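PDB 7BY3: ribonuclease VapC from Klebsiella pneumoniae, which probably acts as the toxin of a toxin-antitoxin pair, a magnesium-dependent ribonuclease of the PIN-domain family that cleaves RNA. Local coordinates for residues A74-A79 with I93-Q98. Sequence-based numbering, arbitrary orientation.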
loop_
_atom_site.group_PDB
_atom_site.type_symbol
_atom_site.label_atom_id
_atom_site.label_comp_id
_atom_site.label_asym_id
_atom_site.label_seq_id
_atom_site.Cartn_x
_atom_site.Cartn_y
_atom_site.Cartn_z
ATOM N N ALA B 74 4.119 -3.120 6.232
ATOM C CA ALA B 74 4.617 -1.764 6.399
ATOM C C ALA B 74 5.729 -1.726 7.438
ATOM O O ALA B 74 6.709 -1.002 7.280
ATOM C CB ALA B 74 3.486 -0.830 6.795
ATOM N N GLU B 75 5.569 -2.513 8.496
ATOM C CA GLU B 75 6.564 -2.587 9.560
ATOM C C GLU B 75 7.899 -3.097 9.029
ATOM O O GLU B 75 8.947 -2.500 9.271
ATOM C CB GLU B 75 6.075 -3.496 10.688
ATOM C CG GLU B 75 6.608 -3.122 12.052
ATOM C CD GLU B 75 6.046 -1.806 12.534
ATOM O OE1 GLU B 75 4.819 -1.731 12.747
ATOM O OE2 GLU B 75 6.827 -0.846 12.689
ATOM N N ARG B 76 7.848 -4.208 8.303
ATOM C CA ARG B 76 9.040 -4.795 7.707
ATOM C C ARG B 76 9.609 -3.886 6.624
ATOM O O ARG B 76 10.825 -3.795 6.454
ATOM C CB ARG B 76 8.717 -6.174 7.126
ATOM C CG ARG B 76 9.886 -6.849 6.430
ATOM C CD ARG B 76 11.019 -7.139 7.396
ATOM N NE ARG B 76 10.605 -8.057 8.452
ATOM C CZ ARG B 76 10.529 -9.376 8.308
ATOM N NH1 ARG B 76 10.838 -9.941 7.148
ATOM N NH2 ARG B 76 10.141 -10.131 9.325
ATOM N N SER B 77 8.720 -3.210 5.903
ATOM C CA SER B 77 9.114 -2.354 4.788
ATOM C C SER B 77 10.024 -1.213 5.229
ATOM O O SER B 77 11.012 -0.908 4.562
ATOM C CB SER B 77 7.876 -1.790 4.093
ATOM O OG SER B 77 7.085 -2.832 3.551
ATOM N N VAL B 78 9.686 -0.583 6.350
ATOM C CA VAL B 78 10.485 0.514 6.891
ATOM C C VAL B 78 11.876 0.021 7.285
ATOM O O VAL B 78 12.881 0.689 7.036
ATOM C CB VAL B 78 9.798 1.161 8.114
ATOM C CG1 VAL B 78 10.715 2.183 8.769
ATOM C CG2 VAL B 78 8.482 1.805 7.705
ATOM N N ALA B 79 11.921 -1.163 7.884
ATOM C CA ALA B 79 13.175 -1.761 8.321
ATOM C C ALA B 79 14.050 -2.169 7.139
ATOM O O ALA B 79 15.257 -1.935 7.146
ATOM C CB ALA B 79 12.899 -2.961 9.210
ATOM N N ILE B 93 7.621 -4.596 -1.601
ATOM C CA ILE B 93 7.526 -5.833 -2.366
ATOM C C ILE B 93 8.432 -6.908 -1.760
ATOM O O ILE B 93 8.070 -8.084 -1.714
ATOM C CB ILE B 93 7.881 -5.594 -3.850
ATOM C CG1 ILE B 93 6.732 -4.863 -4.545
ATOM C CG2 ILE B 93 8.149 -6.904 -4.567
ATOM C CD1 ILE B 93 7.043 -4.420 -5.951
ATOM N N LEU B 94 9.597 -6.498 -1.269
ATOM C CA LEU B 94 10.508 -7.421 -0.600
ATOM C C LEU B 94 9.954 -7.845 0.759
ATOM O O LEU B 94 10.102 -8.996 1.166
ATOM C CB LEU B 94 11.894 -6.791 -0.439
ATOM C CG LEU B 94 12.971 -7.669 0.204
ATOM C CD1 LEU B 94 13.114 -8.986 -0.544
ATOM C CD2 LEU B 94 14.303 -6.939 0.262
ATOM N N ALA B 95 9.313 -6.911 1.457
ATOM C CA ALA B 95 8.694 -7.200 2.749
ATOM C C ALA B 95 7.547 -8.187 2.594
ATOM O O ALA B 95 7.351 -9.069 3.429
ATOM C CB ALA B 95 8.203 -5.919 3.399
ATOM N N THR B 96 6.790 -8.023 1.516
ATOM C CA THR B 96 5.676 -8.906 1.211
ATOM C C THR B 96 6.164 -10.332 0.968
ATOM O O THR B 96 5.556 -11.295 1.437
ATOM C CB THR B 96 4.895 -8.400 -0.019
ATOM O OG1 THR B 96 4.310 -7.127 0.279
ATOM C CG2 THR B 96 3.796 -9.376 -0.401
ATOM N N ALA B 97 7.275 -10.461 0.250
ATOM C CA ALA B 97 7.851 -11.768 -0.048
ATOM C C ALA B 97 8.341 -12.464 1.218
ATOM O O ALA B 97 8.055 -13.640 1.436
ATOM C CB ALA B 97 8.987 -11.630 -1.048
ATOM N N GLN B 98 9.077 -11.728 2.045
ATOM C CA GLN B 98 9.629 -12.271 3.282
ATOM C C GLN B 98 8.550 -12.792 4.222
ATOM O O GLN B 98 8.634 -13.919 4.709
ATOM C CB GLN B 98 10.462 -11.215 4.010
ATOM C CG GLN B 98 11.730 -10.806 3.297
ATOM C CD GLN B 98 12.676 -10.054 4.205
ATOM O OE1 GLN B 98 12.295 -9.622 5.292
ATOM N NE2 GLN B 98 13.917 -9.893 3.766
#
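Two helices of the PIN domain, 71-83 and 88-99, meet where Ala95 CB packs against Arg76 and Ser77. The axes of segments 74-79 and 93-98 approach to 8.2 Å, with 123° between their N-to-C directions. The nearest CA atoms across the two segments, those of Ser77 and Ala95, are 5.3 Å apart, consistent with small side chains at the crossing. Ala95 CB sits 3.3 Å from Ser77 OG and 3.6 Å from Arg76 CG. The touch at OG is plain packing. The hydroxyl hydrogen-bonds to Ile73 O one turn earlier on its own helix, so this buried polar atom is satisfied there. Helix 88-99 also carries Asp90, a predicted magnesium ligand of the PIN active site, whose side chain is about 9 Å from that of Ser77. Farther out, Arg76 reaches across to Gln98. Its CG is anti to the backbone N (chi1 178°), and bends at chi2 and chi3 turn the guanidinium toward the amide. Arg76 NH1 is modelled 2.4 Å from Gln98 OE1, too short for a normal bond, and the N-H points well off line; the hydrogen bond is plausible but its detail is doubtful. OE1 lies at the guanidinium edge, near its plane, while the two planar groups are 63° apart. On the neighbouring subunit, Met42 packs against Ser77 and Arg58 forms a salt bridge with Glu75.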